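Local structure of acetylxylan esterase (Geobacillus stearothermophilus, 5BN1) at residues A[12-17]-A[89-94]; A[8-13]-A[57-62]. The protein removes acetyl groups from the xylose units of xylan and xylo-oligosaccharides, working as a doughnut-shaped homooctamer of two staggered tetrameric rings. The protein carries 1 engineered substitution. All coordinates share one frame; numbering follows the deposited sequence.

In the fold
Both contacts start from strand 8-13 of the five-stranded parallel sheet, and their centres lie about 11 Å apart. In contact 2 that strand pairs with strand 55-58, which comes second along the chain but lies at the outer margin of the sheet. In contact 1 the turn following strand 8-13 meets the beginning of helix 91-99, just after strand 84-88, its neighbour on the other side. Ile12 and Gly13 belong to both contacts, and Thr17 of contact 1 touches Asn58 of contact 2. The C-terminal ends of three neighbouring strands thus lie side by side, and the chain following them holds Ser15, inferred to be the nucleophile, and Gly63 and Asn92, inferred to stabilise the transition state.

Contact 1 of 2, residues A[12-17]-A[89-94]; sequences IGDSIT and IGINDV
The backbone of Gly13 meets the side chain of Ile89: Gly13 C lies 4.1 Å from Ile89 CD1, and the same methyl reaches the backbone N of Asp14. CG1 of Ile89 stands anti to the backbone N (chi1 -158°), which carries CD1 in against the turn from strand to helix. A side chain at Gly13 would strike the hydroxyl of Thr17.

Asp14 links the two segments. Its CG sits between the backbone N and the carbonyl carbon (chi1 58°), an arrangement that turns OD1 back to the first turn of its own helix and sends OD2 across. Asp14 OD1 accepts from Ile16 N at 3.1 Å, on the anti side of the carboxylate, and so caps helix 15-18. No direct hydrogen bond joins the segments; instead two waters lie at hydrogen-bonding distance of Asp14 OD2, each 2.7 Å away. Water 1 accepts from Gly90 N and Asn92 N, while water 2 donates to OD2 and accepts from Ile91 N. The carboxylate thus faces the amino end of helix 91-99 through water, an arrangement likely to favour its negative charge.

The first segment carries the GDS signature of the GDSL, or SGNH, hydrolases, and the second supplies the asparagine inferred to stabilise the transition state. Asn92 ND2 comes within 3.5 Å of Asp14 CB, with amide and carboxylate planes 71° apart. That amide is held from elsewhere: Arg96 donates to OD1 and Asn64 O accepts from ND2.

Ser15, the inferred nucleophile, makes no contact with 89-94; its OG is hydrogen-bonded to His194 NE2. One residue on, Ile16 CG1 rests 3.9 Å from Ile91 CD1, the two side chains crossing at about a right angle beside the water-mediated link.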
ATOM      1  N   ILE A  12      20.384 -21.031 -14.148  1.00 14.52           N
ATOM      2  CA  ILE A  12      18.996 -21.357 -14.332  1.00 14.59           C
ATOM      3  C   ILE A  12      18.588 -22.448 -13.305  1.00 13.56           C
ATOM      4  O   ILE A  12      19.396 -23.250 -12.837  1.00 14.80           O
ATOM      5  CB  ILE A  12      18.586 -21.657 -15.780  1.00 15.16           C
ATOM      6  CG1 ILE A  12      17.074 -21.576 -15.999  1.00 15.36           C
ATOM      7  CG2 ILE A  12      19.223 -22.977 -16.213  1.00 15.75           C
ATOM      8  CD1 ILE A  12      16.596 -21.551 -17.464  1.00 16.62           C
ATOM      9  N   GLY A  13      17.321 -22.367 -12.873  1.00 13.55           N
ATOM     10  CA  GLY A  13      16.821 -23.220 -11.885  1.00 14.10           C
ATOM     11  C   GLY A  13      15.494 -22.673 -11.359  1.00 12.29           C
ATOM     12  O   GLY A  13      14.745 -21.997 -12.033  1.00 12.77           O
ATOM     13  N   ASP A  14      15.228 -23.075 -10.090  1.00 12.67           N
ATOM     14  CA  ASP A  14      13.969 -22.765  -9.356  1.00 13.70           C
ATOM     15  C   ASP A  14      14.157 -21.606  -8.358  1.00 12.91           C
ATOM     16  O   ASP A  14      15.016 -20.809  -8.551  1.00 14.75           O
ATOM     17  CB  ASP A  14      13.473 -24.070  -8.766  1.00 13.71           C
ATOM     18  CG  ASP A  14      14.440 -24.702  -7.869  1.00 15.35           C
ATOM     19  OD1 ASP A  14      15.263 -24.006  -7.229  1.00 14.75           O
ATOM     20  OD2 ASP A  14      14.507 -25.940  -7.810  1.00 15.82           O
ATOM     21  N   SER A  15      13.344 -21.627  -7.307  1.00 13.95           N
ATOM     22  CA  SER A  15      13.483 -20.527  -6.330  1.00 14.55           C
ATOM     23  C   SER A  15      14.835 -20.396  -5.709  1.00 14.44           C
ATOM     24  O   SER A  15      15.273 -19.298  -5.361  1.00 15.71           O
ATOM     25  CB  SER A  15      12.496 -20.643  -5.159  1.00 15.29           C
ATOM     26  OG  SER A  15      12.669 -21.924  -4.518  1.00 20.31           O
ATOM     27  N   ILE A  16      15.576 -21.459  -5.560  1.00 13.77           N
ATOM     28  CA  ILE A  16      16.917 -21.443  -4.910  1.00 13.47           C
ATOM     29  C   ILE A  16      17.805 -20.560  -5.747  1.00 12.69           C
ATOM     30  O   ILE A  16      18.704 -19.903  -5.224  1.00 13.80           O
ATOM     31  CB  ILE A  16      17.455 -22.876  -4.654  1.00 12.90           C
ATOM     32  CG1 ILE A  16      16.444 -23.713  -3.887  1.00 14.61           C
ATOM     33  CG2 ILE A  16      18.808 -22.768  -3.914  1.00 12.97           C
ATOM     34  CD1 ILE A  16      15.957 -23.166  -2.591  1.00 17.37           C
ATOM     35  N   THR A  17      17.654 -20.663  -7.067  1.00 13.19           N
ATOM     36  CA  THR A  17      18.378 -19.891  -8.033  1.00 13.40           C
ATOM     37  C   THR A  17      17.808 -18.460  -8.114  1.00 13.94           C
ATOM     38  O   THR A  17      18.571 -17.475  -8.029  1.00 14.59           O
ATOM     39  CB  THR A  17      18.486 -20.616  -9.410  1.00 14.30           C
ATOM     40  OG1 THR A  17      19.135 -21.840  -9.154  1.00 13.72           O
ATOM     41  CG2 THR A  17      19.286 -19.767 -10.414  1.00 14.81           C
ATOM     42  N   ILE A  89      18.200 -27.991 -10.854  1.00 12.36           N
ATOM     43  CA  ILE A  89      16.772 -28.318 -10.990  1.00 11.49           C
ATOM     44  C   ILE A  89      16.526 -29.724 -10.501  1.00 12.95           C
ATOM     45  O   ILE A  89      17.414 -30.598 -10.468  1.00 11.83           O
ATOM     46  CB  ILE A  89      16.290 -28.136 -12.427  1.00 11.78           C
ATOM     47  CG1 ILE A  89      14.768 -27.922 -12.554  1.00 13.00           C
ATOM     48  CG2 ILE A  89      16.842 -29.319 -13.315  1.00 13.02           C
ATOM     49  CD1 ILE A  89      14.339 -26.509 -12.109  1.00 13.84           C
ATOM     50  N   GLY A  90      15.320 -29.930  -9.966  1.00 13.09           N
ATOM     51  CA  GLY A  90      14.888 -31.246  -9.379  1.00 12.21           C
ATOM     52  C   GLY A  90      14.216 -31.155  -8.044  1.00 11.66           C
ATOM     53  O   GLY A  90      13.491 -32.037  -7.681  1.00 11.72           O
ATOM     54  N   ILE A  91      14.484 -30.074  -7.268  1.00 11.22           N
ATOM     55  CA  ILE A  91      13.801 -29.974  -6.006  1.00 11.89           C
ATOM     56  C   ILE A  91      12.289 -30.053  -6.135  1.00 10.24           C
ATOM     57  O   ILE A  91      11.654 -30.796  -5.398  1.00 11.62           O
ATOM     58  CB  ILE A  91      14.220 -28.710  -5.255  1.00 12.11           C
ATOM     59  CG1 ILE A  91      15.635 -28.855  -4.723  1.00 13.80           C
ATOM     60  CG2 ILE A  91      13.269 -28.448  -4.047  1.00 14.21           C
ATOM     61  CD1 ILE A  91      16.281 -27.603  -4.154  1.00 15.86           C
ATOM     62  N   ASN A  92      11.701 -29.315  -7.072  1.00 12.05           N
ATOM     63  CA  ASN A  92      10.267 -29.259  -7.224  1.00 12.75           C
ATOM     64  C   ASN A  92       9.737 -30.547  -7.882  1.00 11.65           C
ATOM     65  O   ASN A  92       8.687 -31.055  -7.538  1.00 11.43           O
ATOM     66  CB  ASN A  92       9.828 -28.066  -7.943  1.00 12.19           C
ATOM     67  CG  ASN A  92      10.078 -26.818  -7.124  1.00 13.90           C
ATOM     68  OD1 ASN A  92       9.606 -26.769  -5.960  1.00 16.14           O
ATOM     69  ND2 ASN A  92      10.650 -25.843  -7.667  1.00 13.62           N
ATOM     70  N   ASP A  93      10.539 -31.073  -8.837  1.00 12.07           N
ATOM     71  CA  ASP A  93      10.230 -32.327  -9.511  1.00 11.84           C
ATOM     72  C   ASP A  93       9.926 -33.405  -8.511  1.00 12.26           C
ATOM     73  O   ASP A  93       9.014 -34.238  -8.709  1.00 13.05           O
ATOM     74  CB  ASP A  93      11.395 -32.688 -10.400  1.00 11.65           C
ATOM     75  CG  ASP A  93      11.836 -31.577 -11.306  1.00 14.32           C
ATOM     76  OD1 ASP A  93      12.253 -30.454 -10.797  1.00 12.43           O
ATOM     77  OD2 ASP A  93      11.821 -31.676 -12.568  1.00 13.42           O
ATOM     78  N   VAL A  94      10.690 -33.468  -7.428  1.00 10.95           N
ATOM     79  CA  VAL A  94      10.588 -34.332  -6.313  1.00 10.77           C
ATOM     80  C   VAL A  94       9.494 -33.847  -5.345  1.00 11.17           C
ATOM     81  O   VAL A  94       8.664 -34.615  -4.898  1.00 11.47           O
ATOM     82  CB  VAL A  94      11.926 -34.506  -5.617  1.00 10.32           C
ATOM     83  CG1 VAL A  94      11.794 -35.302  -4.386  1.00 11.39           C
ATOM     84  CG2 VAL A  94      12.936 -35.177  -6.594  1.00 10.84           C
TER
HETATM   85  O   HOH W   1      13.236 -27.887  -9.225  1.00 13.57           O
HETATM   86  O   HOH W   2      16.502 -27.813  -7.752  1.00 14.13           O

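Contact 2 of 2, residues A[8-13]-A[57-62]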
ATOM      1  N   LYS A   8      30.088 -14.992 -20.439  1.00 20.57           N
ATOM      2  CA  LYS A   8      28.760 -14.839 -19.871  1.00 19.68           C
ATOM      3  C   LYS A   8      28.381 -16.158 -19.204  1.00 22.84           C
ATOM      4  O   LYS A   8      28.350 -17.226 -19.783  1.00 19.16           O
ATOM      5  CB  LYS A   8      27.719 -14.476 -20.860  1.00 20.23           C
ATOM      6  CG  LYS A   8      26.335 -14.401 -20.299  1.00 24.66           C
ATOM      7  CD  LYS A   8      25.238 -14.172 -21.328  1.00 29.81           C
ATOM      8  CE  LYS A   8      24.914 -12.799 -21.638  1.00 29.13           C
ATOM      9  NZ  LYS A   8      23.748 -12.580 -22.503  1.00 27.86           N
ATOM     10  N   LEU A   9      28.058 -16.088 -17.896  1.00 18.51           N
ATOM     11  CA  LEU A   9      27.680 -17.225 -17.076  1.00 17.23           C
ATOM     12  C   LEU A   9      26.237 -17.030 -16.732  1.00 18.10           C
ATOM     13  O   LEU A   9      25.855 -15.991 -16.162  1.00 16.54           O
ATOM     14  CB  LEU A   9      28.525 -17.283 -15.812  1.00 17.04           C
ATOM     15  CG  LEU A   9      28.028 -18.145 -14.629  1.00 17.17           C
ATOM     16  CD1 LEU A   9      27.855 -19.612 -15.028  1.00 17.20           C
ATOM     17  CD2 LEU A   9      29.059 -18.057 -13.548  1.00 20.03           C
ATOM     18  N   LEU A  10      25.375 -17.981 -17.099  1.00 15.92           N
ATOM     19  CA  LEU A  10      23.971 -17.895 -16.949  1.00 15.59           C
ATOM     20  C   LEU A  10      23.570 -18.989 -16.008  1.00 15.77           C
ATOM     21  O   LEU A  10      23.865 -20.164 -16.191  1.00 15.64           O
ATOM     22  CB  LEU A  10      23.210 -18.036 -18.267  1.00 17.28           C
ATOM     23  CG  LEU A  10      21.719 -17.963 -18.279  1.00 18.89           C
ATOM     24  CD1 LEU A  10      21.263 -17.464 -19.647  1.00 21.98           C
ATOM     25  CD2 LEU A  10      21.063 -19.312 -18.081  1.00 18.24           C
ATOM     26  N   PHE A  11      22.798 -18.644 -14.937  1.00 13.99           N
ATOM     27  CA  PHE A  11      22.272 -19.590 -13.951  1.00 15.46           C
ATOM     28  C   PHE A  11      20.801 -19.742 -14.211  1.00 13.36           C
ATOM     29  O   PHE A  11      20.039 -18.812 -14.457  1.00 16.06           O
ATOM     30  CB  PHE A  11      22.457 -19.042 -12.523  1.00 14.76           C
ATOM     31  CG  PHE A  11      23.856 -19.006 -12.033  1.00 14.36           C
ATOM     32  CD1 PHE A  11      24.320 -20.012 -11.273  1.00 13.77           C
ATOM     33  CD2 PHE A  11      24.646 -17.833 -12.219  1.00 15.60           C
ATOM     34  CE1 PHE A  11      25.602 -20.019 -10.742  1.00 17.04           C
ATOM     35  CE2 PHE A  11      25.902 -17.806 -11.662  1.00 14.51           C
ATOM     36  CZ  PHE A  11      26.399 -18.859 -10.951  1.00 15.16           C
ATOM     37  N   ILE A  12      20.384 -21.031 -14.148  1.00 14.52           N
ATOM     38  CA  ILE A  12      18.996 -21.357 -14.332  1.00 14.59           C
ATOM     39  C   ILE A  12      18.588 -22.448 -13.305  1.00 13.56           C
ATOM     40  O   ILE A  12      19.396 -23.250 -12.837  1.00 14.80           O
ATOM     41  CB  ILE A  12      18.586 -21.657 -15.780  1.00 15.16           C
ATOM     42  CG1 ILE A  12      17.074 -21.576 -15.999  1.00 15.36           C
ATOM     43  CG2 ILE A  12      19.223 -22.977 -16.213  1.00 15.75           C
ATOM     44  CD1 ILE A  12      16.596 -21.551 -17.464  1.00 16.62           C
ATOM     45  N   GLY A  13      17.321 -22.367 -12.873  1.00 13.55           N
ATOM     46  CA  GLY A  13      16.821 -23.220 -11.885  1.00 14.10           C
ATOM     47  C   GLY A  13      15.494 -22.673 -11.359  1.00 12.29           C
ATOM     48  O   GLY A  13      14.745 -21.997 -12.033  1.00 12.77           O
ATOM     49  N   VAL A  57      24.049 -13.693 -15.503  1.00 18.53           N
ATOM     50  CA  VAL A  57      22.635 -13.560 -15.704  1.00 18.19           C
ATOM     51  C   VAL A  57      21.920 -14.655 -14.824  1.00 18.62           C
ATOM     52  O   VAL A  57      22.407 -15.769 -14.755  1.00 17.06           O
ATOM     53  CB  VAL A  57      22.241 -13.809 -17.191  1.00 25.33           C
ATOM     54  CG1 VAL A  57      20.799 -13.501 -17.405  1.00 26.03           C
ATOM     55  CG2 VAL A  57      23.107 -12.973 -18.134  1.00 32.00           C
ATOM     56  N   ASN A  58      20.843 -14.249 -14.145  1.00 17.16           N
ATOM     57  CA  ASN A  58      20.050 -15.154 -13.350  1.00 16.27           C
ATOM     58  C   ASN A  58      18.719 -15.339 -13.932  1.00 15.23           C
ATOM     59  O   ASN A  58      17.855 -14.463 -14.037  1.00 17.40           O
ATOM     60  CB  ASN A  58      19.930 -14.590 -11.916  1.00 15.18           C
ATOM     61  CG  ASN A  58      19.259 -15.587 -10.973  1.00 17.76           C
ATOM     62  OD1 ASN A  58      18.610 -16.545 -11.393  1.00 16.32           O
ATOM     63  ND2 ASN A  58      19.333 -15.297  -9.661  1.00 15.06           N
ATOM     64  N   LYS A  59      18.468 -16.562 -14.439  1.00 15.81           N
ATOM     65  CA  LYS A  59      17.220 -16.976 -15.033  1.00 16.65           C
ATOM     66  C   LYS A  59      16.391 -17.941 -14.199  1.00 15.93           C
ATOM     67  O   LYS A  59      15.488 -18.640 -14.680  1.00 15.87           O
ATOM     68  CB  LYS A  59      17.420 -17.521 -16.501  1.00 16.92           C
ATOM     69  CG  LYS A  59      17.872 -16.395 -17.426  1.00 18.91           C
ATOM     70  CD  LYS A  59      16.831 -15.417 -17.733  1.00 23.39           C
ATOM     71  CE  LYS A  59      17.208 -14.500 -18.921  1.00 27.32           C
ATOM     72  NZ  LYS A  59      16.103 -13.583 -19.289  1.00 33.20           N
ATOM     73  N   GLY A  60      16.670 -17.967 -12.890  1.00 15.78           N
ATOM     74  CA  GLY A  60      15.879 -18.791 -11.980  1.00 15.08           C
ATOM     75  C   GLY A  60      14.430 -18.377 -11.946  1.00 15.27           C
ATOM     76  O   GLY A  60      14.159 -17.109 -12.035  1.00 16.65           O
ATOM     77  N   ILE A  61      13.494 -19.322 -11.815  1.00 14.46           N
ATOM     78  CA  ILE A  61      12.126 -18.999 -11.593  0.50 14.65           C
ATOM     79  C   ILE A  61      11.541 -19.890 -10.517  1.00 16.38           C
ATOM     80  O   ILE A  61      11.515 -21.113 -10.628  1.00 14.49           O
ATOM     81  CB  ILE A  61      11.328 -19.100 -12.891  0.50 14.96           C
ATOM     82  CG1 ILE A  61      11.859 -18.101 -13.854  0.50 14.29           C
ATOM     83  CG2 ILE A  61       9.857 -18.873 -12.676  0.50 16.11           C
ATOM     84  CD1 ILE A  61      11.092 -17.965 -15.118  0.50 15.41           C
ATOM     85  N   SER A  62      11.010 -19.263  -9.442  1.00 15.45           N
ATOM     86  CA  SER A  62      10.403 -20.004  -8.376  0.70 16.57           C
ATOM     87  C   SER A  62       9.331 -20.955  -8.869  1.00 13.72           C
ATOM     88  O   SER A  62       8.508 -20.574  -9.705  1.00 15.71           O
ATOM     89  CB  SER A  62       9.752 -18.957  -7.406  0.70 18.03           C
ATOM     90  OG  SER A  62       9.206 -19.675  -6.305  0.70 18.83           O
TER
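Lys8 CG stands anti to its backbone N (chi1 176°) and the chain bends at chi3, laying CD and CE along Val57 CG2, with CE at 3.9 Å. The ammonium continues to Gln80 O. Lys59 CG is anti to the carbonyl carbon (chi1 -66°), which brings CG beside Leu10 CD1 while its bent chain carries NZ on to Pro24 O. Leu10 CG also packs on Val57 CB, on the face of the sheet away from Phe11 and Asn58.

Parallel pairing is established by Val57 N to Leu9 O and by Phe11 N to Val57 O, the latter at 2.9 Å with an N-H...O angle of 171°. Lys59 N then gives a 2.7 Å bond to Phe11 O. Farther along, Ile61 N reaches Gly13 O at 3.0 Å, from above the carbonyl plane.

Asn58 closes a turn on its own segment: its OD1 accepts from Gly60 N at 2.8 Å, an Asx turn, while ND2 donates to Thr17 O and Leu33 O. An alanine here would probably leave Gly60 N and those two carbonyls without these partners and allow the turn to shift.

The hydrogen bonds across the contact are all backbone to backbone, with apolar side-chain packing beside them; together with the asparagine amide, which ties the turn to the segment after strand 8-13, this is consistent with residues 57-62 being held in register with strand 8-13 near the catalytic residues.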